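Local coordinates for minor capsid protein (Cafeteriavirus-dependent mavirus, PDB 6G42) that probably forms the pentameric penton that closes the vertices of the virophage capsid, as a single jelly-roll capsid protein, at residues K47-I52 / L266-N271; H71-G76 / E196-I201; S94-E99 / V109-N114; G119-I124 / D129-S134; D161-F166 / F171-E176. All coordinates share one frame; numbering follows the deposited sequence.

Interaction 1 lies in the jelly roll, far from the other four, with centre-to-centre distances from about 44 Å (interaction 2) to about 63 Å (interaction 4). Interactions 2 to 5 belong wholly or in part to what appears to be an insertion between jelly-roll strands 49-62 and 201-207, and their centres are about 12 to 21 Å apart. Interaction 2 joins interaction 5 by a probable hydrogen bond between Y73 OH and D165 OD2 (2.7 Å). Interactions 3 and 4 share helix 106-120, and N114 OD1 probably accepts from F133 N at 3.0 Å. F133 CZ then meets F166 CE2 at 4.0 Å, linking interactions 4 and 5. Interactions 2 and 5 also face the same neighbouring subunit.

Interaction 1 of 5, residues K47-I52 / L266-N271; sequences KNYLLI and LQTNFN
The methyl group of T268 meets the backbone of K47 and the ring of Y49 at one end of the jelly roll, where the loop 266-271 passes from strand 248-264 in one sheet to strand 272-281 in the other. This is a small van der Waals contact, burying 81 Å² in all. Its main element is T268 CG2 against the carbonyl oxygen of K47, with CG2 and K47 O 3.3 Å apart. T268 holds CG2 anti to its own carbonyl carbon (chi1 52° for OG1), which directs the methyl, and not the hydroxyl, at the K47 carbonyl and the Y49 ring. Polar bonds come from elsewhere in the chain: the Y49 hydroxyl is hydrogen-bonded to Q7 OE1 and to D44 N, fixing the tip of the ring, and the Y49 backbone pairs with I265 just before the loop. Further along the loop, F270 packs on L43 and P212. The methyl reaches the tyrosine at the ring edge, near its plane, with T268 CG2 4.4 Å from Y49 CD1.

Interaction 2 of 5, residues H71-G76 / E196-I201; sequences HDYQVG and EFLTPI
Y73 reaches L198 with its hydroxyl after passing M162, D161 and H71. Its CB points toward the segment 196-201. At the base of the ring Y73 CG lies 3.5 Å from M162 SD, and CD1 packs on D161. Further out, H71 CB sits 3.6 Å above one face of the Y73 ring, offset toward the rim. The contact joins the two parts of the chain: 71-76 leads into strand 74-79 of the apparent insertion, while 196-201 brings the chain back to jelly-roll strand 201-207 through an ST turn, in which T199 OG1 accepts from I201 N at 3.2 Å. At the tip, Y73 OH touches L198 CD2 at 3.7 Å, the two side chains crossing at about a right angle, and the hydroxyl is also hydrogen-bonded to D165 OD2. Beside it, the H71 imidazole, stacked on F66, comes only loosely up to the carbonyl groups of F197 and L198, just before the turn. H71 CE1 is 4.2 Å from F197 O, which lies at the ring edge near its plane, and H71 NE2 is 4.2 Å from L198 O. F197 O is hydrogen-bonded to K60 NZ of a neighbouring subunit.

Interaction 3 of 5, residues S94-E99 / V109-N114; sequences STFVDE and VGTAIN
With CG anti to its carbonyl carbon (chi1 -61°) and the ring turned by a chi2 of 89°, F96 reaches from the loop 94-99 onto A112 and T111 of helix 106-120. This is loop-on-helix packing within the apparent insertion between two jelly-roll strands: the chain runs past the helix before entering it. A112 CB makes an off-centre CH-pi contact with the F96 ring, 4.1 Å from the centroid and 30° from the ring normal. Its nearest ring atom is CE1, with A112 CB and F96 CE1 3.6 Å apart. The small alanine lets the ring come down to the helix backbone, where F96 CZ is 3.9 Å from A112 CA. F93 covers A112 as well. T111, partly exposed, borders the ring next to A112. Its hydroxyl is turned back to hydrogen-bond with V107 O one helical turn earlier, and its methyl meets the phenylalanine. The two side chains cross at about a right angle, and T111 CG2 lies 4.1 Å from both CE2 and CZ of F96.

Interaction 4 of 5, residues G119-I124 / D129-S134; sequences GLCDGI and DIPVFS
C121, next to L120 of helix 106-120, and I130, shortly before strand 132-136, bring the two backbones nearest each other, with their CA atoms 6.5 Å apart. The CB atoms of both residues point toward the opposite segment. The cysteine CB fits against the branched isoleucine: I130 CG1 is 3.9 Å from C121 CB, I130 CD1 4.0 Å and I130 CG2 4.1 Å, so the one methylene touches all three carbons beyond the isoleucine CB. The contact closes a helix-to-strand connection in which the chain turns back after the helix and lays the first strand of a three-stranded antiparallel sheet beside it. P131 extends the apolar surface, packing also on L117 of the helix and on I156 of strand 154-158, while C121 touches I77 of strand 74-79. Placed beside the cysteine's backbone N and anti to its carbonyl carbon (chi1 -65°), C121 SG turns to the proline and rests 3.9 Å from P131 CD.

Interaction 5 of 5, residues D161-F166 / F171-E176; sequences DMRVDF and FDDIDE
Helix 160-165 and the weakly bonded strand at about 171-173, outermost of its sheet within this chain, lie in the apparent insertion of the jelly roll and are held together chiefly by R163 lying over the ring of F171. The arginine chain is bent at chi2 (71°), which folds its end over toward the strand. R163 CD stands above the centre of the F171 ring in a CH-pi contact, 3.4 Å from the centroid and 12° off the ring normal. Beyond it the guanidinium runs almost parallel to the ring, the planes 13° apart, but is displaced toward the base of the side chain: R163 NH1 is 3.4 Å from F171 CD2, and R163 NE 3.6 Å from F171 CB. The phenylalanine is also met at its edge, where the carbonyl oxygen of F166, the residue that leaves the helix, lies in the ring plane, 3.3 Å from F171 CE2. D173 comes up at the guanidinium edge, yet D173 OD1 remains 4.1 Å from R163 NE, too far for a salt bridge. OD1 is hydrogen-bonded to S179 OG, and OD2 forms a salt bridge with R25 of a neighbouring subunit, whose D247 makes a long, weak ion pair with R163. Between these two segments the arginine is therefore gripped mainly through its methylene and flat face, with D173, already paired with R25, perhaps adding a weak electrostatic pull, while F166 O faces the ring hydrogens, where a partial negative charge should be favourable.

Interaction 1 of 5, residues K47-I52 / L266-N271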
# COMPACT_ATOMS: atom_id res chain seq x y z
N LYS C 47 -24.87 24.02 -23.70
CA LYS C 47 -23.84 22.97 -23.58
C LYS C 47 -24.42 21.60 -23.21
O LYS C 47 -25.56 21.50 -22.75
CB LYS C 47 -22.80 23.36 -22.52
CG LYS C 47 -22.05 24.65 -22.82
CD LYS C 47 -21.28 25.13 -21.60
CE LYS C 47 -20.61 26.48 -21.81
NZ LYS C 47 -19.15 26.34 -22.07
N ASN C 48 -23.62 20.56 -23.43
CA ASN C 48 -23.90 19.20 -22.96
C ASN C 48 -22.97 18.84 -21.81
O ASN C 48 -21.80 19.23 -21.82
CB ASN C 48 -23.69 18.18 -24.09
CG ASN C 48 -24.77 18.25 -25.15
OD1 ASN C 48 -25.93 18.57 -24.87
ND2 ASN C 48 -24.41 17.94 -26.39
N TYR C 49 -23.48 18.09 -20.84
CA TYR C 49 -22.75 17.78 -19.61
C TYR C 49 -22.68 16.30 -19.26
O TYR C 49 -23.59 15.52 -19.57
CB TYR C 49 -23.40 18.50 -18.43
CG TYR C 49 -23.31 20.00 -18.51
CD1 TYR C 49 -24.24 20.73 -19.25
CD2 TYR C 49 -22.31 20.70 -17.84
CE1 TYR C 49 -24.17 22.12 -19.32
CE2 TYR C 49 -22.23 22.09 -17.90
CZ TYR C 49 -23.16 22.79 -18.64
OH TYR C 49 -23.10 24.16 -18.71
N LEU C 50 -21.59 15.94 -18.60
CA LEU C 50 -21.44 14.65 -17.93
C LEU C 50 -21.54 14.90 -16.43
O LEU C 50 -21.16 15.96 -15.96
CB LEU C 50 -20.08 14.04 -18.26
CG LEU C 50 -19.76 13.78 -19.73
CD1 LEU C 50 -18.31 13.35 -19.87
CD2 LEU C 50 -20.69 12.73 -20.31
N LEU C 51 -22.05 13.91 -15.70
CA LEU C 51 -22.11 13.93 -14.24
C LEU C 51 -21.20 12.85 -13.66
O LEU C 51 -21.27 11.68 -14.06
CB LEU C 51 -23.54 13.68 -13.76
CG LEU C 51 -23.74 13.39 -12.27
CD1 LEU C 51 -23.40 14.61 -11.42
CD2 LEU C 51 -25.17 12.97 -12.02
N ILE C 52 -20.37 13.25 -12.69
CA ILE C 52 -19.56 12.31 -11.91
C ILE C 52 -19.59 12.70 -10.43
O ILE C 52 -19.50 13.88 -10.08
CB ILE C 52 -18.10 12.21 -12.44
CG1 ILE C 52 -17.29 11.19 -11.64
CG2 ILE C 52 -17.38 13.56 -12.40
CD1 ILE C 52 -16.08 10.69 -12.39
N LEU C 266 -29.24 14.40 -19.77
CA LEU C 266 -30.11 14.46 -20.95
C LEU C 266 -30.78 15.83 -21.14
O LEU C 266 -31.00 16.24 -22.29
CB LEU C 266 -31.18 13.36 -20.86
CG LEU C 266 -30.67 11.92 -20.64
CD1 LEU C 266 -31.84 10.97 -20.43
CD2 LEU C 266 -29.79 11.43 -21.79
N GLN C 267 -31.07 16.52 -20.04
CA GLN C 267 -31.74 17.83 -20.07
C GLN C 267 -30.97 18.87 -19.26
O GLN C 267 -30.52 18.57 -18.16
CB GLN C 267 -33.16 17.72 -19.51
CG GLN C 267 -33.97 16.55 -20.05
CD GLN C 267 -35.40 16.54 -19.54
OE1 GLN C 267 -35.79 15.65 -18.79
NE2 GLN C 267 -36.19 17.53 -19.96
N THR C 268 -30.85 20.07 -19.80
CA THR C 268 -30.10 21.17 -19.18
C THR C 268 -30.95 22.16 -18.37
O THR C 268 -30.40 22.97 -17.62
CB THR C 268 -29.37 21.99 -20.26
OG1 THR C 268 -30.30 22.38 -21.28
CG2 THR C 268 -28.25 21.18 -20.89
N ASN C 269 -32.27 22.10 -18.52
CA ASN C 269 -33.18 23.13 -17.99
C ASN C 269 -33.63 22.96 -16.52
O ASN C 269 -34.37 23.79 -16.01
CB ASN C 269 -34.41 23.26 -18.90
CG ASN C 269 -35.38 22.09 -18.77
OD1 ASN C 269 -34.96 20.93 -18.68
ND2 ASN C 269 -36.68 22.39 -18.77
N PHE C 270 -33.17 21.89 -15.86
CA PHE C 270 -33.64 21.57 -14.50
C PHE C 270 -33.13 22.52 -13.42
O PHE C 270 -32.11 23.19 -13.57
CB PHE C 270 -33.36 20.10 -14.12
CG PHE C 270 -31.90 19.77 -13.96
CD1 PHE C 270 -31.17 19.28 -15.03
CD2 PHE C 270 -31.26 19.92 -12.73
CE1 PHE C 270 -29.83 18.97 -14.90
CE2 PHE C 270 -29.91 19.60 -12.59
CZ PHE C 270 -29.20 19.13 -13.68
N ASN C 271 -33.88 22.53 -12.33
CA ASN C 271 -33.71 23.46 -11.22
C ASN C 271 -33.47 22.77 -9.86
O ASN C 271 -32.77 23.31 -9.00
CB ASN C 271 -34.99 24.30 -11.15
CG ASN C 271 -34.86 25.53 -10.30
OD1 ASN C 271 -33.76 25.97 -9.98
ND2 ASN C 271 -36.00 26.10 -9.94

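Interaction 2 of 5, residues H71-G76 / E196-I201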
# COMPACT_ATOMS: atom_id res chain seq x y z
N HIS C 71 -28.28 -17.97 4.24
CA HIS C 71 -27.44 -19.12 4.58
C HIS C 71 -28.27 -20.27 5.15
O HIS C 71 -29.22 -20.04 5.91
CB HIS C 71 -26.37 -18.72 5.60
CG HIS C 71 -25.66 -17.44 5.28
ND1 HIS C 71 -24.50 -17.40 4.54
CD2 HIS C 71 -25.94 -16.16 5.60
CE1 HIS C 71 -24.10 -16.14 4.41
NE2 HIS C 71 -24.96 -15.37 5.05
N ASP C 72 -27.90 -21.50 4.80
CA ASP C 72 -28.54 -22.72 5.32
C ASP C 72 -27.48 -23.60 5.99
O ASP C 72 -27.03 -24.59 5.43
CB ASP C 72 -29.23 -23.51 4.20
CG ASP C 72 -30.36 -22.72 3.55
OD1 ASP C 72 -31.19 -22.12 4.27
OD2 ASP C 72 -30.44 -22.73 2.30
N TYR C 73 -27.09 -23.22 7.20
CA TYR C 73 -26.03 -23.92 7.93
C TYR C 73 -26.56 -25.15 8.65
O TYR C 73 -27.73 -25.19 9.05
CB TYR C 73 -25.33 -22.99 8.94
CG TYR C 73 -24.57 -21.80 8.35
CD1 TYR C 73 -24.12 -21.79 7.02
CD2 TYR C 73 -24.27 -20.70 9.15
CE1 TYR C 73 -23.43 -20.70 6.51
CE2 TYR C 73 -23.57 -19.61 8.65
CZ TYR C 73 -23.15 -19.61 7.32
OH TYR C 73 -22.47 -18.53 6.82
N GLN C 74 -25.69 -26.15 8.80
CA GLN C 74 -25.96 -27.36 9.59
C GLN C 74 -24.65 -27.88 10.17
O GLN C 74 -23.68 -28.07 9.43
CB GLN C 74 -26.55 -28.48 8.74
CG GLN C 74 -27.96 -28.26 8.22
CD GLN C 74 -28.53 -29.47 7.50
OE1 GLN C 74 -28.07 -30.60 7.69
NE2 GLN C 74 -29.54 -29.24 6.66
N VAL C 75 -24.63 -28.12 11.48
CA VAL C 75 -23.52 -28.83 12.13
C VAL C 75 -23.91 -30.28 12.40
O VAL C 75 -25.08 -30.65 12.27
CB VAL C 75 -23.02 -28.16 13.43
CG1 VAL C 75 -22.37 -26.82 13.10
CG2 VAL C 75 -24.12 -27.99 14.46
N GLY C 76 -22.92 -31.10 12.75
CA GLY C 76 -23.15 -32.51 13.06
C GLY C 76 -21.99 -33.12 13.82
O GLY C 76 -20.95 -32.48 14.00
N GLU C 196 -15.35 -11.63 4.69
CA GLU C 196 -15.81 -11.34 3.32
C GLU C 196 -16.90 -12.30 2.80
O GLU C 196 -17.72 -11.91 1.98
CB GLU C 196 -14.62 -11.30 2.35
CG GLU C 196 -13.88 -12.62 2.18
CD GLU C 196 -12.61 -12.51 1.35
OE1 GLU C 196 -12.61 -11.80 0.33
OE2 GLU C 196 -11.61 -13.18 1.70
N PHE C 197 -16.88 -13.55 3.27
CA PHE C 197 -17.90 -14.58 2.95
C PHE C 197 -19.20 -14.49 3.76
O PHE C 197 -20.16 -15.19 3.47
CB PHE C 197 -17.33 -15.99 3.16
CG PHE C 197 -16.41 -16.46 2.07
CD1 PHE C 197 -15.12 -15.95 1.96
CD2 PHE C 197 -16.83 -17.44 1.16
CE1 PHE C 197 -14.27 -16.38 0.96
CE2 PHE C 197 -15.98 -17.87 0.15
CZ PHE C 197 -14.70 -17.34 0.05
N LEU C 198 -19.19 -13.66 4.81
CA LEU C 198 -20.31 -13.51 5.74
C LEU C 198 -21.12 -12.22 5.56
O LEU C 198 -22.33 -12.21 5.77
CB LEU C 198 -19.78 -13.59 7.18
CG LEU C 198 -18.94 -14.82 7.56
CD1 LEU C 198 -18.53 -14.78 9.02
CD2 LEU C 198 -19.67 -16.13 7.28
N THR C 199 -20.44 -11.13 5.20
CA THR C 199 -21.12 -9.84 4.99
C THR C 199 -22.20 -9.92 3.90
O THR C 199 -21.93 -10.38 2.78
CB THR C 199 -20.14 -8.68 4.69
OG1 THR C 199 -20.89 -7.47 4.48
CG2 THR C 199 -19.27 -8.93 3.45
N PRO C 200 -23.43 -9.48 4.22
CA PRO C 200 -24.48 -9.45 3.22
C PRO C 200 -24.40 -8.22 2.31
O PRO C 200 -25.14 -8.17 1.33
CB PRO C 200 -25.74 -9.38 4.07
CG PRO C 200 -25.33 -8.57 5.24
CD PRO C 200 -23.90 -8.94 5.51
N ILE C 201 -23.53 -7.26 2.62
CA ILE C 201 -23.49 -5.98 1.93
C ILE C 201 -22.51 -6.02 0.76
O ILE C 201 -21.32 -6.29 0.95
CB ILE C 201 -23.13 -4.85 2.90
CG1 ILE C 201 -24.14 -4.86 4.05
CG2 ILE C 201 -23.12 -3.49 2.18
CD1 ILE C 201 -23.94 -3.80 5.10

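Interaction 3 of 5, residues S94-E99 / V109-N114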
# COMPACT_ATOMS: atom_id res chain seq x y z
N SER C 94 -32.83 -17.20 14.82
CA SER C 94 -34.06 -16.45 15.15
C SER C 94 -33.99 -15.63 16.44
O SER C 94 -34.57 -14.54 16.51
CB SER C 94 -35.26 -17.41 15.21
OG SER C 94 -35.02 -18.49 16.09
N THR C 95 -33.28 -16.15 17.44
CA THR C 95 -33.11 -15.47 18.74
C THR C 95 -32.07 -14.34 18.77
O THR C 95 -31.95 -13.65 19.78
CB THR C 95 -32.73 -16.46 19.85
OG1 THR C 95 -31.47 -17.08 19.53
CG2 THR C 95 -33.80 -17.53 20.02
N PHE C 96 -31.32 -14.16 17.68
CA PHE C 96 -30.25 -13.14 17.58
C PHE C 96 -30.53 -11.98 16.62
O PHE C 96 -29.78 -11.01 16.58
CB PHE C 96 -28.94 -13.81 17.17
CG PHE C 96 -28.46 -14.86 18.13
CD1 PHE C 96 -28.87 -16.18 18.01
CD2 PHE C 96 -27.58 -14.52 19.16
CE1 PHE C 96 -28.41 -17.15 18.89
CE2 PHE C 96 -27.13 -15.48 20.05
CZ PHE C 96 -27.54 -16.80 19.92
N VAL C 97 -31.62 -12.07 15.86
CA VAL C 97 -31.86 -11.23 14.69
C VAL C 97 -32.76 -10.02 15.03
O VAL C 97 -33.62 -10.12 15.90
CB VAL C 97 -32.46 -12.11 13.57
CG1 VAL C 97 -33.06 -11.30 12.43
CG2 VAL C 97 -31.39 -13.02 13.00
N ASP C 98 -32.54 -8.90 14.34
CA ASP C 98 -33.38 -7.69 14.48
C ASP C 98 -34.63 -7.77 13.58
O ASP C 98 -34.85 -8.77 12.90
CB ASP C 98 -32.54 -6.41 14.20
CG ASP C 98 -32.43 -6.06 12.71
OD1 ASP C 98 -32.19 -6.96 11.87
OD2 ASP C 98 -32.58 -4.87 12.37
N GLU C 99 -35.44 -6.71 13.58
CA GLU C 99 -36.66 -6.60 12.74
C GLU C 99 -36.44 -6.93 11.27
O GLU C 99 -37.17 -7.74 10.70
CB GLU C 99 -37.24 -5.19 12.81
CG GLU C 99 -37.90 -4.81 14.13
CD GLU C 99 -38.42 -3.37 14.14
OE1 GLU C 99 -37.80 -2.49 13.49
OE2 GLU C 99 -39.44 -3.11 14.81
N VAL C 109 -22.73 -14.42 15.81
CA VAL C 109 -22.75 -15.45 14.77
C VAL C 109 -22.05 -16.71 15.30
O VAL C 109 -22.51 -17.83 15.06
CB VAL C 109 -22.13 -14.94 13.45
CG1 VAL C 109 -21.95 -16.06 12.43
CG2 VAL C 109 -23.00 -13.85 12.85
N GLY C 110 -20.95 -16.51 16.02
CA GLY C 110 -20.22 -17.59 16.69
C GLY C 110 -21.01 -18.28 17.79
O GLY C 110 -21.07 -19.51 17.84
N THR C 111 -21.62 -17.47 18.66
CA THR C 111 -22.48 -17.97 19.75
C THR C 111 -23.62 -18.85 19.21
O THR C 111 -23.84 -19.95 19.72
CB THR C 111 -23.06 -16.80 20.58
OG1 THR C 111 -21.99 -16.01 21.11
CG2 THR C 111 -23.93 -17.30 21.74
N ALA C 112 -24.31 -18.38 18.17
CA ALA C 112 -25.41 -19.12 17.55
C ALA C 112 -25.00 -20.51 17.07
O ALA C 112 -25.71 -21.49 17.28
CB ALA C 112 -26.01 -18.32 16.41
N ILE C 113 -23.84 -20.59 16.41
CA ILE C 113 -23.28 -21.86 15.96
C ILE C 113 -22.92 -22.74 17.17
O ILE C 113 -23.07 -23.96 17.12
CB ILE C 113 -22.06 -21.64 15.02
CG1 ILE C 113 -22.53 -21.03 13.69
CG2 ILE C 113 -21.31 -22.95 14.75
CD1 ILE C 113 -21.44 -20.39 12.86
N ASN C 114 -22.46 -22.10 18.24
CA ASN C 114 -22.06 -22.80 19.47
C ASN C 114 -23.23 -23.45 20.21
O ASN C 114 -23.13 -24.61 20.62
CB ASN C 114 -21.34 -21.83 20.43
CG ASN C 114 -20.52 -22.55 21.48
OD1 ASN C 114 -19.95 -23.61 21.23
ND2 ASN C 114 -20.45 -21.97 22.68

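Interaction 4 of 5, residues G119-I124 / D129-S134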
# COMPACT_ATOMS: atom_id res chain seq x y z
N GLY C 119 -26.45 -27.90 22.05
CA GLY C 119 -27.74 -28.59 22.03
C GLY C 119 -27.72 -29.98 21.41
O GLY C 119 -28.44 -30.87 21.85
N LEU C 120 -26.88 -30.16 20.39
CA LEU C 120 -26.71 -31.46 19.72
C LEU C 120 -25.85 -32.43 20.54
O LEU C 120 -26.01 -33.65 20.42
CB LEU C 120 -26.12 -31.26 18.33
CG LEU C 120 -26.12 -32.45 17.37
CD1 LEU C 120 -27.54 -32.87 16.99
CD2 LEU C 120 -25.31 -32.12 16.12
N CYS C 121 -24.93 -31.89 21.35
CA CYS C 121 -24.13 -32.68 22.30
C CYS C 121 -24.83 -32.99 23.64
O CYS C 121 -24.26 -33.71 24.47
CB CYS C 121 -22.81 -31.96 22.61
SG CYS C 121 -21.67 -31.79 21.22
N ASP C 122 -26.03 -32.45 23.85
CA ASP C 122 -26.74 -32.52 25.14
C ASP C 122 -26.95 -33.94 25.65
O ASP C 122 -26.58 -34.26 26.78
CB ASP C 122 -28.10 -31.81 25.00
CG ASP C 122 -28.91 -31.82 26.29
OD1 ASP C 122 -28.34 -31.59 27.38
OD2 ASP C 122 -30.14 -32.05 26.21
N GLY C 123 -27.54 -34.78 24.81
CA GLY C 123 -27.80 -36.18 25.15
C GLY C 123 -26.62 -37.12 24.98
O GLY C 123 -26.44 -38.04 25.79
N ILE C 124 -25.80 -36.89 23.96
CA ILE C 124 -24.86 -37.91 23.44
C ILE C 124 -23.44 -37.84 24.03
O ILE C 124 -22.82 -38.88 24.24
CB ILE C 124 -24.76 -37.88 21.89
CG1 ILE C 124 -26.13 -37.64 21.22
CG2 ILE C 124 -24.18 -39.20 21.38
CD1 ILE C 124 -26.06 -37.38 19.72
N ASP C 129 -16.32 -32.57 27.55
CA ASP C 129 -15.78 -32.74 26.20
C ASP C 129 -16.60 -32.08 25.09
O ASP C 129 -16.32 -32.29 23.90
CB ASP C 129 -15.62 -34.24 25.91
CG ASP C 129 -14.65 -34.93 26.87
OD1 ASP C 129 -13.98 -34.25 27.67
OD2 ASP C 129 -14.57 -36.18 26.82
N ILE C 130 -17.60 -31.27 25.46
CA ILE C 130 -18.42 -30.54 24.49
C ILE C 130 -17.54 -29.45 23.84
O ILE C 130 -16.93 -28.66 24.56
CB ILE C 130 -19.69 -29.92 25.14
CG1 ILE C 130 -20.61 -31.04 25.65
CG2 ILE C 130 -20.42 -29.01 24.15
CD1 ILE C 130 -21.90 -30.60 26.31
N PRO C 131 -17.47 -29.43 22.49
CA PRO C 131 -16.64 -28.43 21.80
C PRO C 131 -17.23 -27.01 21.81
O PRO C 131 -18.46 -26.86 21.80
CB PRO C 131 -16.54 -28.98 20.37
CG PRO C 131 -17.76 -29.80 20.19
CD PRO C 131 -18.10 -30.36 21.54
N VAL C 132 -16.36 -26.01 21.84
CA VAL C 132 -16.76 -24.59 21.85
C VAL C 132 -16.36 -23.89 20.54
O VAL C 132 -15.17 -23.70 20.26
CB VAL C 132 -16.14 -23.82 23.04
CG1 VAL C 132 -16.61 -22.36 23.05
CG2 VAL C 132 -16.49 -24.50 24.35
N PHE C 133 -17.36 -23.52 19.74
CA PHE C 133 -17.17 -22.67 18.57
C PHE C 133 -17.27 -21.21 19.03
O PHE C 133 -18.17 -20.86 19.80
CB PHE C 133 -18.24 -22.97 17.51
CG PHE C 133 -17.98 -22.33 16.17
CD1 PHE C 133 -18.46 -21.07 15.88
CD2 PHE C 133 -17.26 -23.01 15.19
CE1 PHE C 133 -18.22 -20.48 14.65
CE2 PHE C 133 -17.02 -22.43 13.96
CZ PHE C 133 -17.50 -21.15 13.68
N SER C 134 -16.34 -20.37 18.59
CA SER C 134 -16.31 -18.95 18.99
C SER C 134 -15.66 -18.06 17.94
O SER C 134 -15.09 -18.54 16.96
CB SER C 134 -15.57 -18.80 20.33
OG SER C 134 -14.17 -19.01 20.18

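Interaction 5 of 5, residues D161-F166 / F171-E176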
# COMPACT_ATOMS: atom_id res chain seq x y z
N ASP C 161 -22.72 -25.18 3.02
CA ASP C 161 -22.78 -23.74 3.28
C ASP C 161 -21.79 -23.31 4.37
O ASP C 161 -21.14 -22.27 4.24
CB ASP C 161 -24.21 -23.28 3.60
CG ASP C 161 -25.08 -23.11 2.35
OD1 ASP C 161 -24.77 -23.70 1.29
OD2 ASP C 161 -26.09 -22.37 2.43
N MET C 162 -21.69 -24.10 5.43
CA MET C 162 -20.69 -23.89 6.49
C MET C 162 -19.27 -24.05 5.94
O MET C 162 -18.40 -23.21 6.18
CB MET C 162 -20.91 -24.87 7.65
CG MET C 162 -22.10 -24.54 8.53
SD MET C 162 -21.74 -23.28 9.76
CE MET C 162 -20.78 -24.23 10.93
N ARG C 163 -19.04 -25.14 5.22
CA ARG C 163 -17.78 -25.42 4.54
C ARG C 163 -17.26 -24.20 3.78
O ARG C 163 -16.12 -23.78 3.97
CB ARG C 163 -17.97 -26.60 3.57
CG ARG C 163 -16.83 -26.89 2.60
CD ARG C 163 -15.62 -27.45 3.31
NE ARG C 163 -14.67 -28.02 2.35
CZ ARG C 163 -13.61 -27.39 1.84
NH1 ARG C 163 -13.31 -26.13 2.17
NH2 ARG C 163 -12.83 -28.03 0.98
N VAL C 164 -18.10 -23.63 2.92
CA VAL C 164 -17.70 -22.51 2.07
C VAL C 164 -17.40 -21.26 2.89
O VAL C 164 -16.33 -20.65 2.74
CB VAL C 164 -18.75 -22.23 0.96
CG1 VAL C 164 -18.39 -20.99 0.15
CG2 VAL C 164 -18.84 -23.41 0.01
N ASP C 165 -18.33 -20.87 3.77
CA ASP C 165 -18.18 -19.63 4.54
C ASP C 165 -17.13 -19.68 5.65
O ASP C 165 -16.67 -18.63 6.10
CB ASP C 165 -19.54 -19.18 5.08
CG ASP C 165 -20.48 -18.67 3.99
OD1 ASP C 165 -20.09 -18.65 2.79
OD2 ASP C 165 -21.62 -18.30 4.32
N PHE C 166 -16.75 -20.89 6.08
CA PHE C 166 -15.62 -21.07 7.02
C PHE C 166 -14.55 -21.99 6.40
O PHE C 166 -14.04 -22.90 7.04
CB PHE C 166 -16.12 -21.59 8.37
CG PHE C 166 -17.20 -20.73 8.99
CD1 PHE C 166 -18.54 -20.94 8.68
CD2 PHE C 166 -16.87 -19.71 9.86
CE1 PHE C 166 -19.53 -20.14 9.24
CE2 PHE C 166 -17.86 -18.92 10.43
CZ PHE C 166 -19.19 -19.13 10.12
N PHE C 171 -10.43 -29.40 6.01
CA PHE C 171 -11.61 -30.25 5.80
C PHE C 171 -11.28 -31.62 5.21
O PHE C 171 -10.21 -31.82 4.63
CB PHE C 171 -12.63 -29.54 4.92
CG PHE C 171 -13.33 -28.40 5.61
CD1 PHE C 171 -14.42 -28.64 6.44
CD2 PHE C 171 -12.89 -27.10 5.45
CE1 PHE C 171 -15.06 -27.60 7.09
CE2 PHE C 171 -13.52 -26.05 6.10
CZ PHE C 171 -14.61 -26.30 6.92
N ASP C 172 -12.22 -32.55 5.38
CA ASP C 172 -12.13 -33.92 4.84
C ASP C 172 -13.54 -34.38 4.48
O ASP C 172 -14.36 -34.64 5.36
CB ASP C 172 -11.48 -34.86 5.88
CG ASP C 172 -10.77 -36.04 5.24
OD1 ASP C 172 -11.44 -36.87 4.59
OD2 ASP C 172 -9.53 -36.14 5.40
N ASP C 173 -13.82 -34.46 3.18
CA ASP C 173 -15.17 -34.75 2.69
C ASP C 173 -15.55 -36.23 2.85
O ASP C 173 -14.92 -37.10 2.25
CB ASP C 173 -15.30 -34.35 1.21
CG ASP C 173 -15.18 -32.84 0.98
OD1 ASP C 173 -14.94 -32.08 1.96
OD2 ASP C 173 -15.31 -32.41 -0.18
N ILE C 174 -16.59 -36.49 3.65
CA ILE C 174 -17.12 -37.86 3.86
C ILE C 174 -18.35 -38.20 3.01
O ILE C 174 -18.71 -39.38 2.91
CB ILE C 174 -17.47 -38.13 5.35
CG1 ILE C 174 -18.48 -37.11 5.91
CG2 ILE C 174 -16.21 -38.15 6.19
CD1 ILE C 174 -19.27 -37.62 7.10
N ASP C 175 -18.98 -37.20 2.41
CA ASP C 175 -20.33 -37.34 1.86
C ASP C 175 -20.66 -36.11 0.97
O ASP C 175 -19.99 -35.08 1.09
CB ASP C 175 -21.29 -37.52 3.05
CG ASP C 175 -22.74 -37.30 2.70
OD1 ASP C 175 -23.21 -37.86 1.68
OD2 ASP C 175 -23.41 -36.57 3.44
N GLU C 176 -21.65 -36.24 0.09
CA GLU C 176 -22.07 -35.15 -0.83
C GLU C 176 -22.45 -33.81 -0.17
O GLU C 176 -22.43 -32.77 -0.83
CB GLU C 176 -23.25 -35.58 -1.70
CG GLU C 176 -22.94 -36.69 -2.70
CD GLU C 176 -23.93 -36.75 -3.86
OE1 GLU C 176 -25.06 -36.22 -3.74
OE2 GLU C 176 -23.58 -37.34 -4.90